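Local atomic coordinates of uncharacterized protein (Enterococcus faecalis, PDB entry 3L1W), a protein that is of unknown function but, as a member of the endonuclease/exonuclease/phosphatase family, may act as a 3'-5' RNA exonuclease. Residues 1-6 / 160-165; 36-41 / 126-131; 57-62 / 78-83; 84-89 / 114-119. All coordinates share one frame; numbering follows the deposited sequence.

From the N terminus, strand 2-7 of the first sheet opens contact 1, which closes 154 residues later on strand 161-164 of the second sheet. The other three contacts all lie within that loop. Contact 2 packs strand 38-44 of the first sheet on strand 126-132 of the second, and between its segments fall contact 3 (57-62 with 78-83) and then contact 4 (84-89 with 114-119), one after the other without crossing. Having one strand in each sheet, contacts 1 and 2 join the two halves of the sandwich, their centres about 5 Å apart, whereas contact 3 ends the edge hairpin of the first sheet and contact 4 pairs the edge strand of the second. A sulfate ion touches contacts 1, 2 and 3.

Contact 1. Residues 1-6 / 160-165. With SO4 (sulfate ion), chain G.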
loop_
_atom_site.group_PDB
_atom_site.type_symbol
_atom_site.label_atom_id
_atom_site.label_comp_id
_atom_site.label_asym_id
_atom_site.label_seq_id
_atom_site.Cartn_x
_atom_site.Cartn_y
_atom_site.Cartn_z
HETATM N N MSE A 1 8.942 11.843 -5.533
HETATM C CA MSE A 1 8.383 12.171 -4.229
HETATM C C MSE A 1 6.967 11.623 -4.143
HETATM O O MSE A 1 6.180 11.782 -5.080
HETATM C CB MSE A 1 8.367 13.690 -4.010
HETATM C CG MSE A 1 7.731 14.112 -2.695
HETATM SE SE MSE A 1 7.877 16.024 -2.318
HETATM C CE MSE A 1 6.948 16.707 -3.877
ATOM N N LYS A 2 6.647 10.980 -3.025
ATOM C CA LYS A 2 5.286 10.545 -2.761
ATOM C C LYS A 2 4.542 11.535 -1.867
ATOM O O LYS A 2 5.057 11.986 -0.840
ATOM C CB LYS A 2 5.261 9.130 -2.164
ATOM C CG LYS A 2 5.781 8.083 -3.144
ATOM C CD LYS A 2 5.354 6.666 -2.783
ATOM C CE LYS A 2 3.911 6.387 -3.196
ATOM N NZ LYS A 2 3.609 4.918 -3.246
ATOM N N ILE A 3 3.335 11.877 -2.293
ATOM C CA ILE A 3 2.509 12.854 -1.607
ATOM C C ILE A 3 1.102 12.296 -1.522
ATOM O O ILE A 3 0.714 11.441 -2.321
ATOM C CB ILE A 3 2.462 14.180 -2.389
ATOM C CG1 ILE A 3 1.835 13.955 -3.779
ATOM C CG2 ILE A 3 3.879 14.773 -2.520
ATOM C CD1 ILE A 3 1.728 15.201 -4.646
ATOM N N ALA A 4 0.315 12.780 -0.572
ATOM C CA ALA A 4 -1.045 12.257 -0.428
ATOM C C ALA A 4 -1.974 13.299 0.166
ATOM O O ALA A 4 -1.531 14.291 0.749
ATOM C CB ALA A 4 -1.037 11.018 0.460
ATOM N N THR A 5 -3.269 13.061 0.011
ATOM C CA THR A 5 -4.275 13.841 0.709
ATOM C C THR A 5 -5.255 12.853 1.345
ATOM O O THR A 5 -5.553 11.803 0.778
ATOM C CB THR A 5 -4.981 14.853 -0.225
ATOM O OG1 THR A 5 -6.007 15.550 0.496
ATOM C CG2 THR A 5 -5.604 14.152 -1.436
ATOM N N TYR A 6 -5.741 13.178 2.537
ATOM C CA TYR A 6 -6.593 12.243 3.268
ATOM C C TYR A 6 -7.541 13.028 4.159
ATOM O O TYR A 6 -7.109 13.720 5.095
ATOM C CB TYR A 6 -5.703 11.323 4.111
ATOM C CG TYR A 6 -6.352 10.089 4.716
ATOM C CD1 TYR A 6 -7.580 9.604 4.260
ATOM C CD2 TYR A 6 -5.710 9.388 5.737
ATOM C CE1 TYR A 6 -8.143 8.456 4.811
ATOM C CE2 TYR A 6 -6.262 8.248 6.286
ATOM C CZ TYR A 6 -7.476 7.786 5.829
ATOM O OH TYR A 6 -8.010 6.646 6.407
ATOM N N PRO A 160 6.304 25.630 -8.636
ATOM C CA PRO A 160 5.546 24.407 -8.903
ATOM C C PRO A 160 4.603 24.208 -7.727
ATOM O O PRO A 160 5.027 24.406 -6.588
ATOM C CB PRO A 160 6.616 23.313 -8.883
ATOM C CG PRO A 160 7.903 24.025 -9.127
ATOM C CD PRO A 160 7.748 25.374 -8.497
ATOM N N THR A 161 3.356 23.837 -7.991
ATOM C CA THR A 161 2.341 23.851 -6.940
ATOM C C THR A 161 1.541 22.559 -6.920
ATOM O O THR A 161 1.206 22.019 -7.984
ATOM C CB THR A 161 1.377 25.046 -7.123
ATOM O OG1 THR A 161 2.109 26.273 -6.985
ATOM C CG2 THR A 161 0.275 25.011 -6.070
ATOM N N LEU A 162 1.267 22.063 -5.709
ATOM C CA LEU A 162 0.414 20.896 -5.483
ATOM C C LEU A 162 -0.842 21.396 -4.775
ATOM O O LEU A 162 -0.779 21.873 -3.636
ATOM C CB LEU A 162 1.118 19.851 -4.605
ATOM C CG LEU A 162 2.455 19.326 -5.137
ATOM C CD1 LEU A 162 3.219 18.553 -4.057
ATOM C CD2 LEU A 162 2.232 18.471 -6.373
ATOM N N LEU A 163 -1.965 21.324 -5.475
ATOM C CA LEU A 163 -3.246 21.782 -4.957
ATOM C C LEU A 163 -4.034 20.529 -4.601
ATOM O O LEU A 163 -4.510 19.818 -5.490
ATOM C CB LEU A 163 -3.974 22.595 -6.037
ATOM C CG LEU A 163 -5.376 23.134 -5.739
ATOM C CD1 LEU A 163 -5.336 24.253 -4.698
ATOM C CD2 LEU A 163 -6.050 23.640 -7.029
HETATM N N MSE A 164 -4.153 20.241 -3.305
HETATM C CA MSE A 164 -4.578 18.907 -2.873
HETATM C C MSE A 164 -5.665 18.978 -1.835
HETATM O O MSE A 164 -5.569 19.738 -0.884
HETATM C CB MSE A 164 -3.402 18.165 -2.229
HETATM C CG MSE A 164 -2.090 18.359 -2.929
HETATM SE SE MSE A 164 -0.635 17.479 -1.967
HETATM C CE MSE A 164 -1.175 15.666 -2.287
ATOM N N GLY A 165 -6.687 18.154 -1.986
ATOM C CA GLY A 165 -7.645 18.029 -0.910
ATOM C C GLY A 165 -9.037 17.629 -1.340
ATOM O O GLY A 165 -9.254 17.051 -2.405
HETATM S S SO4 G . 8.977 9.386 -0.668
HETATM O O1 SO4 G . 8.139 8.802 0.381
HETATM O O2 SO4 G . 10.343 9.470 -0.163
HETATM O O3 SO4 G . 8.942 8.536 -1.853
HETATM O O4 SO4 G . 8.503 10.730 -0.995
#
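The dense part of this contact is apolar and lies between two strand axes 8.4 Å apart that run in nearly the same direction, 27° from parallel. That separation and the lack of backbone pairing identify face-to-face packing of two sheets. I3 and M164 carry most of it. I3 CG1 takes the crowded position between backbone N and carbonyl carbon (chi1 62°), and the extended chain beyond it sends CD1 straight at the opposite sheet, where it meets both methyls of L162 tip to tip, I3 CD1 to L162 CD1 and CD2 each 3.7 Å. M164, a selenomethionine, crosses I3 obliquely; its chain, bent at the last torsion, brings its methyl across to the backbone of strand 2-6, so that M164 CE lies 3.8 Å from I3 CD1 and 3.4 Å from A4 O. At T5 the two segments come closest, T5 OG1 standing 3.3 Å from G165 CA, where the chain turns a corner, and this hydroxyl is hydrogen-bonded to Q42 NE2.

Packing loosens toward the start of the strand. M1, also selenomethionine, touches L162 only methyl to methyl, M1 CE to L162 CD1 at 4.2 Å. At K2 the backbone N donates an almost straight bond (169°) to sulfate O4 at 2.8 Å, and the side chain, which does not touch 160-165, forms a salt bridge through NZ with E246.

Within the first sheet, strand 2-7 is bordered by 38-44 and 245-251, with I3 bonded through its backbone to A247 and A4 to L38 and C40. Strand 161-164 lies between 126-132 and 215-220 in the second, whose I217 and V219 touch M164 and L162.

Contact 2. Residues 36-41 / 126-131. With SO4 (sulfate ion), chain G.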
loop_
_atom_site.group_PDB
_atom_site.type_symbol
_atom_site.label_atom_id
_atom_site.label_comp_id
_atom_site.label_asym_id
_atom_site.label_seq_id
_atom_site.Cartn_x
_atom_site.Cartn_y
_atom_site.Cartn_z
ATOM N N TRP A 36 4.540 8.716 3.259
ATOM C CA TRP A 36 4.790 9.688 2.194
ATOM C C TRP A 36 5.750 10.788 2.646
ATOM O O TRP A 36 6.025 10.918 3.842
ATOM C CB TRP A 36 3.474 10.346 1.773
ATOM C CG TRP A 36 2.319 9.397 1.543
ATOM C CD1 TRP A 36 2.102 8.604 0.445
ATOM C CD2 TRP A 36 1.200 9.186 2.414
ATOM N NE1 TRP A 36 0.921 7.899 0.598
ATOM C CE2 TRP A 36 0.353 8.243 1.796
ATOM C CE3 TRP A 36 0.842 9.692 3.670
ATOM C CZ2 TRP A 36 -0.831 7.804 2.382
ATOM C CZ3 TRP A 36 -0.334 9.262 4.249
ATOM C CH2 TRP A 36 -1.161 8.330 3.604
ATOM N N SER A 37 6.267 11.572 1.697
ATOM C CA SER A 37 6.999 12.788 2.060
ATOM C C SER A 37 6.101 13.761 2.798
ATOM O O SER A 37 6.533 14.413 3.759
ATOM C CB SER A 37 7.562 13.502 0.825
ATOM O OG SER A 37 8.729 12.872 0.336
ATOM N N LEU A 38 4.855 13.878 2.343
ATOM C CA LEU A 38 3.920 14.795 2.976
ATOM C C LEU A 38 2.492 14.366 2.689
ATOM O O LEU A 38 2.235 13.681 1.695
ATOM C CB LEU A 38 4.146 16.233 2.492
ATOM C CG LEU A 38 3.923 16.476 1.003
ATOM C CD1 LEU A 38 2.482 16.924 0.769
ATOM C CD2 LEU A 38 4.887 17.540 0.491
ATOM N N CYS A 39 1.574 14.768 3.567
ATOM C CA CYS A 39 0.166 14.419 3.419
ATOM C C CYS A 39 -0.680 15.598 3.858
ATOM O O CYS A 39 -0.527 16.092 4.976
ATOM C CB CYS A 39 -0.176 13.191 4.284
ATOM S SG CYS A 39 -1.856 12.513 3.998
ATOM N N CYS A 40 -1.584 16.049 2.990
ATOM C CA CYS A 40 -2.588 17.023 3.407
ATOM C C CYS A 40 -3.717 16.280 4.107
ATOM O O CYS A 40 -4.178 15.245 3.629
ATOM C CB CYS A 40 -3.135 17.791 2.202
ATOM S SG CYS A 40 -1.960 19.004 1.536
ATOM N N ILE A 41 -4.151 16.813 5.246
ATOM C CA ILE A 41 -5.191 16.200 6.052
ATOM C C ILE A 41 -6.356 17.163 6.167
ATOM O O ILE A 41 -6.150 18.349 6.426
ATOM C CB ILE A 41 -4.671 15.932 7.481
ATOM C CG1 ILE A 41 -3.546 14.891 7.465
ATOM C CG2 ILE A 41 -5.806 15.443 8.404
ATOM C CD1 ILE A 41 -4.016 13.498 7.034
ATOM N N PHE A 126 8.724 24.437 -3.542
ATOM C CA PHE A 126 7.420 24.200 -4.150
ATOM C C PHE A 126 6.310 24.537 -3.161
ATOM O O PHE A 126 6.521 24.526 -1.941
ATOM C CB PHE A 126 7.282 22.762 -4.656
ATOM C CG PHE A 126 7.347 21.721 -3.571
ATOM C CD1 PHE A 126 8.573 21.259 -3.108
ATOM C CD2 PHE A 126 6.188 21.194 -3.023
ATOM C CE1 PHE A 126 8.638 20.293 -2.113
ATOM C CE2 PHE A 126 6.238 20.225 -2.030
ATOM C CZ PHE A 126 7.471 19.775 -1.568
ATOM N N LEU A 127 5.134 24.839 -3.698
ATOM C CA LEU A 127 3.990 25.234 -2.886
ATOM C C LEU A 127 2.999 24.087 -2.715
ATOM O O LEU A 127 2.651 23.407 -3.688
ATOM C CB LEU A 127 3.287 26.429 -3.543
ATOM C CG LEU A 127 2.017 26.942 -2.874
ATOM C CD1 LEU A 127 2.314 27.480 -1.486
ATOM C CD2 LEU A 127 1.383 28.028 -3.741
ATOM N N VAL A 128 2.557 23.866 -1.475
ATOM C CA VAL A 128 1.470 22.912 -1.199
ATOM C C VAL A 128 0.261 23.671 -0.653
ATOM O O VAL A 128 0.397 24.464 0.278
ATOM C CB VAL A 128 1.898 21.865 -0.172
ATOM C CG1 VAL A 128 0.717 20.948 0.187
ATOM C CG2 VAL A 128 3.078 21.049 -0.694
ATOM N N ILE A 129 -0.917 23.435 -1.233
ATOM C CA ILE A 129 -2.146 24.083 -0.778
ATOM C C ILE A 129 -3.146 23.000 -0.392
ATOM O O ILE A 129 -3.526 22.188 -1.221
ATOM C CB ILE A 129 -2.784 24.952 -1.887
ATOM C CG1 ILE A 129 -1.775 25.974 -2.439
ATOM C CG2 ILE A 129 -4.028 25.655 -1.358
ATOM C CD1 ILE A 129 -2.264 26.708 -3.697
ATOM N N ASN A 130 -3.553 22.999 0.874
ATOM C CA ASN A 130 -4.505 22.026 1.410
ATOM C C ASN A 130 -5.915 22.570 1.226
ATOM O O ASN A 130 -6.275 23.585 1.824
ATOM C CB ASN A 130 -4.217 21.786 2.894
ATOM C CG ASN A 130 -5.028 20.639 3.475
ATOM O OD1 ASN A 130 -6.064 20.263 2.932
ATOM N ND2 ASN A 130 -4.561 20.090 4.593
ATOM N N VAL A 131 -6.692 21.887 0.386
ATOM C CA VAL A 131 -8.036 22.295 -0.000
ATOM C C VAL A 131 -9.136 21.577 0.794
ATOM O O VAL A 131 -9.132 20.356 0.886
ATOM C CB VAL A 131 -8.259 21.942 -1.495
ATOM C CG1 VAL A 131 -9.690 22.227 -1.910
ATOM C CG2 VAL A 131 -7.266 22.720 -2.380
HETATM S S SO4 G . 8.977 9.386 -0.668
HETATM O O1 SO4 G . 8.139 8.802 0.381
HETATM O O2 SO4 G . 10.343 9.470 -0.163
HETATM O O3 SO4 G . 8.942 8.536 -1.853
HETATM O O4 SO4 G . 8.503 10.730 -0.995
#
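F126 opens strand 126-131 with its ring in the crowded position between backbone N and carbonyl carbon, which turns the rim toward L38. The methyl L38 CD2 meets this rim in the ring plane, 3.9 Å from F126 CE2, so the approach is to an edge and not over a face; W222 makes an edge-to-face pair with the same ring. Two residues on, V128 divides its methyls between two partners: V128 CG2 lies 4.1 Å from L38 CD2, and V128 CG1 touches C40 SG at 3.6 Å. I129 turns to the other side and packs on T161 and L163. N130 then faces across again, its CG anti to the backbone N (chi1 -172°), a torsion that lays the amide against C40 CB and extends it to the next residue. N130 ND2 donates to I41 O at 3.0 Å with an N-H...O angle of 159°. The acceptor is close to the amide plane, but the donor stands 49° out of the carbonyl plane, above it.

The strand axes, 7.3 Å apart and roughly parallel, fit packing of one sheet on the other, and every touching residue is buried. The chemistry changes along the strand from hydrocarbon, through a thiol, to a buried amide. Because Q42 NE2 donates to N130 OD1, both ends of that amide are engaged, which implies a fixed flip and a polar cross-link between the sheets.

Contact 3. Residues 57-62 / 78-83; sequences TFTCLS and YNEQKV. With SO4 (sulfate ion), chain G.
One face of the Y78 ring is covered by T59, whose CB sits over the centre, 4.0 Å from the centroid and 12° off the normal, a CH-pi contact; at the ring's edge is L61 CB. The F58 ring presents its own edge to the Y78 backbone, F58 CD2 lying 3.5 Å from Y78 C. These rings flank the end of an antiparallel hairpin formed by strands 59-64 and 73-78, at the border of one sheet of the DNase I-like sandwich. T59 and Y78 are a hydrogen-bonded pair: T59 N to Y78 O and Y78 N to T59 O are both 2.9 Å, and in each the donor lies in the carbonyl plane. The first is more bent (141° against 159°). With CG between its backbone N and carbonyl carbon, Y78 brings its ring against T59, while F117 of the second sheet meets that ring edge-to-face.

Beyond the pair the chain turns away. N79 OD1 accepts from Q81 N, an Asx turn, and K82, extended beyond CG, donates from NZ to sulfate O1. E80 reaches back to T59: T59 OG1 donates to E80 OE2 at 2.7 Å, from above the carboxylate plane, and accepts from a water 2.7 Å away that in turn accepts from E80 N.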
loop_
_atom_site.group_PDB
_atom_site.type_symbol
_atom_site.label_atom_id
_atom_site.label_comp_id
_atom_site.label_asym_id
_atom_site.label_seq_id
_atom_site.Cartn_x
_atom_site.Cartn_y
_atom_site.Cartn_z
ATOM N N THR A 57 4.516 9.478 12.712
ATOM C CA THR A 57 5.930 9.815 12.712
ATOM C C THR A 57 6.184 11.202 12.115
ATOM O O THR A 57 7.327 11.644 12.046
ATOM C CB THR A 57 6.703 8.787 11.880
ATOM O OG1 THR A 57 6.146 8.744 10.561
ATOM C CG2 THR A 57 6.560 7.397 12.510
ATOM N N PHE A 58 5.119 11.895 11.720
ATOM C CA PHE A 58 5.253 13.138 10.948
ATOM C C PHE A 58 5.299 14.432 11.757
ATOM O O PHE A 58 4.726 14.532 12.837
ATOM C CB PHE A 58 4.088 13.266 9.960
ATOM C CG PHE A 58 4.168 12.322 8.809
ATOM C CD1 PHE A 58 3.775 11.008 8.951
ATOM C CD2 PHE A 58 4.630 12.752 7.576
ATOM C CE1 PHE A 58 3.850 10.121 7.874
ATOM C CE2 PHE A 58 4.708 11.881 6.495
ATOM C CZ PHE A 58 4.323 10.556 6.647
ATOM N N THR A 59 5.981 15.434 11.206
ATOM C CA THR A 59 5.838 16.802 11.690
ATOM C C THR A 59 4.479 17.290 11.212
ATOM O O THR A 59 4.049 16.942 10.113
ATOM C CB THR A 59 6.971 17.686 11.143
ATOM O OG1 THR A 59 8.222 17.176 11.616
ATOM C CG2 THR A 59 6.824 19.129 11.631
ATOM N N CYS A 60 3.794 18.062 12.053
ATOM C CA CYS A 60 2.430 18.501 11.783
ATOM C C CYS A 60 2.300 20.014 11.803
ATOM O O CYS A 60 2.513 20.648 12.835
ATOM C CB CYS A 60 1.484 17.919 12.833
ATOM S SG CYS A 60 -0.246 18.367 12.588
ATOM N N LEU A 61 1.957 20.576 10.650
ATOM C CA LEU A 61 1.547 21.962 10.528
ATOM C C LEU A 61 0.027 21.964 10.565
ATOM O O LEU A 61 -0.607 21.167 9.883
ATOM C CB LEU A 61 2.008 22.498 9.177
ATOM C CG LEU A 61 1.380 23.803 8.702
ATOM C CD1 LEU A 61 1.900 24.972 9.536
ATOM C CD2 LEU A 61 1.698 24.006 7.225
ATOM N N SER A 62 -0.573 22.846 11.355
ATOM C CA SER A 62 -2.032 22.865 11.410
ATOM C C SER A 62 -2.597 24.257 11.623
ATOM O O SER A 62 -1.890 25.170 12.038
ATOM C CB SER A 62 -2.567 21.930 12.499
ATOM O OG SER A 62 -2.290 22.441 13.792
ATOM N N TYR A 78 4.383 16.296 7.351
ATOM C CA TYR A 78 5.552 16.129 6.492
ATOM C C TYR A 78 6.724 15.522 7.238
ATOM O O TYR A 78 6.834 15.627 8.463
ATOM C CB TYR A 78 5.944 17.453 5.809
ATOM C CG TYR A 78 6.351 18.560 6.753
ATOM C CD1 TYR A 78 7.691 18.856 6.970
ATOM C CD2 TYR A 78 5.396 19.306 7.424
ATOM C CE1 TYR A 78 8.065 19.885 7.830
ATOM C CE2 TYR A 78 5.767 20.338 8.287
ATOM C CZ TYR A 78 7.099 20.609 8.481
ATOM O OH TYR A 78 7.460 21.624 9.337
ATOM N N ASN A 79 7.596 14.868 6.483
ATOM C CA ASN A 79 8.795 14.246 7.037
ATOM C C ASN A 79 9.977 15.163 6.770
ATOM O O ASN A 79 10.351 15.365 5.613
ATOM C CB ASN A 79 9.012 12.893 6.353
ATOM C CG ASN A 79 10.265 12.178 6.827
ATOM O OD1 ASN A 79 11.166 12.783 7.396
ATOM N ND2 ASN A 79 10.327 10.871 6.579
ATOM N N GLU A 80 10.557 15.724 7.828
ATOM C CA GLU A 80 11.635 16.699 7.678
ATOM C C GLU A 80 12.916 16.152 7.050
ATOM O O GLU A 80 13.742 16.923 6.554
ATOM C CB GLU A 80 11.924 17.378 9.018
ATOM C CG GLU A 80 10.836 18.368 9.423
ATOM C CD GLU A 80 11.096 19.009 10.774
ATOM O OE1 GLU A 80 12.242 19.431 11.026
ATOM O OE2 GLU A 80 10.150 19.094 11.582
ATOM N N GLN A 81 13.079 14.836 7.047
ATOM C CA GLN A 81 14.225 14.242 6.367
ATOM C C GLN A 81 14.022 14.233 4.856
ATOM O O GLN A 81 14.967 14.012 4.103
ATOM C CB GLN A 81 14.452 12.805 6.835
ATOM C CG GLN A 81 14.926 12.661 8.262
ATOM C CD GLN A 81 15.442 11.255 8.538
ATOM O OE1 GLN A 81 14.690 10.375 8.961
ATOM N NE2 GLN A 81 16.729 11.034 8.276
ATOM N N LYS A 82 12.783 14.448 4.421
ATOM C CA LYS A 82 12.437 14.400 3.001
ATOM C C LYS A 82 12.109 15.781 2.435
ATOM O O LYS A 82 12.486 16.108 1.304
ATOM C CB LYS A 82 11.250 13.455 2.780
ATOM C CG LYS A 82 11.557 11.999 3.143
ATOM C CD LYS A 82 10.370 11.098 2.881
ATOM C CE LYS A 82 10.701 9.629 3.184
ATOM N NZ LYS A 82 9.482 8.767 3.097
ATOM N N VAL A 83 11.379 16.583 3.206
ATOM C CA VAL A 83 11.069 17.951 2.788
ATOM C C VAL A 83 11.148 18.880 3.977
ATOM O O VAL A 83 10.839 18.490 5.100
ATOM C CB VAL A 83 9.662 18.084 2.174
ATOM C CG1 VAL A 83 9.546 17.260 0.887
ATOM C CG2 VAL A 83 8.591 17.675 3.180
HETATM S S SO4 G . 8.977 9.386 -0.668
HETATM O O1 SO4 G . 8.139 8.802 0.381
HETATM O O2 SO4 G . 10.343 9.470 -0.163
HETATM O O3 SO4 G . 8.942 8.536 -1.853
HETATM O O4 SO4 G . 8.503 10.730 -0.995
HETATM O O HOH W 1 9.560 15.070 10.461
#

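Contact 4. Residues 84-89 / 114-119. With EDO (1,2-ethanediol), chain K.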
loop_
_atom_site.group_PDB
_atom_site.type_symbol
_atom_site.label_atom_id
_atom_site.label_comp_id
_atom_site.label_asym_id
_atom_site.label_seq_id
_atom_site.Cartn_x
_atom_site.Cartn_y
_atom_site.Cartn_z
ATOM N N GLN A 84 11.556 20.117 3.732
ATOM C CA GLN A 84 11.613 21.095 4.804
ATOM C C GLN A 84 10.629 22.217 4.524
ATOM O O GLN A 84 10.495 22.659 3.384
ATOM C CB GLN A 84 13.031 21.650 4.956
ATOM C CG GLN A 84 14.055 20.601 5.380
ATOM C CD GLN A 84 14.516 19.722 4.226
ATOM O OE1 GLN A 84 14.886 20.220 3.162
ATOM N NE2 GLN A 84 14.505 18.408 4.437
ATOM N N ALA A 85 9.930 22.666 5.560
ATOM C CA ALA A 85 9.014 23.783 5.406
ATOM C C ALA A 85 9.800 25.067 5.574
ATOM O O ALA A 85 10.463 25.262 6.597
ATOM C CB ALA A 85 7.896 23.715 6.427
ATOM N N ILE A 86 9.738 25.939 4.573
ATOM C CA ILE A 86 10.419 27.231 4.676
ATOM C C ILE A 86 9.483 28.420 4.872
ATOM O O ILE A 86 9.932 29.515 5.219
ATOM C CB ILE A 86 11.380 27.480 3.495
ATOM C CG1 ILE A 86 10.642 27.415 2.162
ATOM C CG2 ILE A 86 12.509 26.452 3.516
ATOM C CD1 ILE A 86 11.511 27.830 0.977
ATOM N N ASP A 87 8.187 28.203 4.669
ATOM C CA ASP A 87 7.171 29.217 4.948
ATOM C C ASP A 87 5.828 28.511 5.073
ATOM O O ASP A 87 5.627 27.441 4.484
ATOM C CB ASP A 87 7.113 30.247 3.816
ATOM C CG ASP A 87 6.416 31.543 4.219
ATOM O OD1 ASP A 87 6.099 31.725 5.416
ATOM O OD2 ASP A 87 6.210 32.400 3.322
ATOM N N THR A 88 4.920 29.085 5.852
ATOM C CA THR A 88 3.576 28.533 5.977
ATOM C C THR A 88 2.572 29.633 6.287
ATOM O O THR A 88 2.933 30.710 6.773
ATOM C CB THR A 88 3.502 27.466 7.082
ATOM O OG1 THR A 88 2.205 26.855 7.074
ATOM C CG2 THR A 88 3.755 28.094 8.444
ATOM N N GLY A 89 1.302 29.362 6.011
ATOM C CA GLY A 89 0.267 30.306 6.352
ATOM C C GLY A 89 -1.104 29.724 6.130
ATOM O O GLY A 89 -1.249 28.593 5.653
ATOM N N TRP A 114 -1.522 26.473 3.703
ATOM C CA TRP A 114 -0.488 26.247 2.697
ATOM C C TRP A 114 0.909 26.197 3.317
ATOM O O TRP A 114 1.134 26.670 4.444
ATOM C CB TRP A 114 -0.567 27.330 1.608
ATOM C CG TRP A 114 -0.337 28.711 2.158
ATOM C CD1 TRP A 114 -1.282 29.582 2.618
ATOM C CD2 TRP A 114 0.927 29.369 2.322
ATOM N NE1 TRP A 114 -0.684 30.738 3.062
ATOM C CE2 TRP A 114 0.670 30.632 2.886
ATOM C CE3 TRP A 114 2.249 29.005 2.049
ATOM C CZ2 TRP A 114 1.690 31.539 3.180
ATOM C CZ3 TRP A 114 3.257 29.903 2.339
ATOM C CH2 TRP A 114 2.975 31.158 2.897
ATOM N N GLY A 115 1.837 25.605 2.576
ATOM C CA GLY A 115 3.233 25.575 2.974
ATOM C C GLY A 115 4.137 25.672 1.766
ATOM O O GLY A 115 3.830 25.129 0.695
ATOM N N LEU A 116 5.243 26.391 1.928
ATOM C CA LEU A 116 6.294 26.415 0.925
ATOM C C LEU A 116 7.368 25.466 1.428
ATOM O O LEU A 116 7.868 25.620 2.547
ATOM C CB LEU A 116 6.849 27.832 0.759
ATOM C CG LEU A 116 7.771 28.045 -0.444
ATOM C CD1 LEU A 116 6.992 27.889 -1.753
ATOM C CD2 LEU A 116 8.442 29.413 -0.370
ATOM N N PHE A 117 7.693 24.470 0.610
ATOM C CA PHE A 117 8.575 23.384 1.015
ATOM C C PHE A 117 9.770 23.284 0.081
ATOM O O PHE A 117 9.754 23.817 -1.031
ATOM C CB PHE A 117 7.822 22.048 0.990
ATOM C CG PHE A 117 6.790 21.905 2.080
ATOM C CD1 PHE A 117 5.478 22.307 1.874
ATOM C CD2 PHE A 117 7.139 21.369 3.313
ATOM C CE1 PHE A 117 4.529 22.177 2.880
ATOM C CE2 PHE A 117 6.195 21.233 4.323
ATOM C CZ PHE A 117 4.895 21.629 4.107
ATOM N N LYS A 118 10.814 22.608 0.540
ATOM C CA LYS A 118 11.894 22.211 -0.351
ATOM C C LYS A 118 12.242 20.766 -0.101
ATOM O O LYS A 118 12.378 20.354 1.050
ATOM C CB LYS A 118 13.149 23.048 -0.109
ATOM C CG LYS A 118 13.132 24.426 -0.719
ATOM C CD LYS A 118 14.517 25.038 -0.597
ATOM C CE LYS A 118 14.496 26.515 -0.912
ATOM N NZ LYS A 118 15.792 27.124 -0.555
ATOM N N GLU A 119 12.408 19.994 -1.170
ATOM C CA GLU A 119 12.922 18.640 -1.027
ATOM C C GLU A 119 14.378 18.684 -0.591
ATOM O O GLU A 119 15.132 19.549 -1.023
ATOM C CB GLU A 119 12.811 17.879 -2.348
ATOM C CG GLU A 119 11.393 17.559 -2.754
ATOM C CD GLU A 119 11.341 16.569 -3.907
ATOM O OE1 GLU A 119 11.591 15.370 -3.667
ATOM O OE2 GLU A 119 11.046 16.996 -5.043
HETATM C C1 EDO K . -1.836 35.068 2.675
HETATM O O1 EDO K . -0.937 35.271 1.575
HETATM C C2 EDO K . -2.008 33.572 2.900
HETATM O O2 EDO K . -1.727 33.208 4.257
#
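The backbones of 84-89 and 114-119 run antiparallel, 171° between directions with axes 4.5 Å apart, and their ladder is interrupted once, where L116 faces both I86 and D87. L116 O takes I86 N at 2.8 Å, nearly along the C=O axis, and D87 N only weakly at 3.4 Å. On either side of this step regular pairing resumes, Q84 with K118 and G89 with W114, where W114 N to G89 O is virtually straight (179°).

The W114 indole, with CG between backbone N and carbonyl carbon, lies flat against the partner backbone: G89 N is 3.4 Å above the ring plane, over its centre. G89 has no side chain, so the indole can lie directly on its backbone. At the indole's edge D87 OD2 approaches W114 CH2 in plane, the carboxylate turned 85° to the ring, and NE1 donates to an ethanediol. W114 O accepts twice, from G89 N and from T88 OG1, the latter in the carbonyl plane at 2.8 Å. I86, CG1 between backbone N and carbonyl carbon and extended beyond it, crosses L116 obliquely, I86 CD1 to L116 CD2 3.7 Å. On the face of T88, opposite the one that carries W114, D87 and L116, A85 CB meets F117 CE2.

One residue of excess on strand 83-92, with two amides directed at a single carbonyl, the second weakly, is the signature of a classic beta bulge, here in an antiparallel pair at the border of the second sheet of the sandwich.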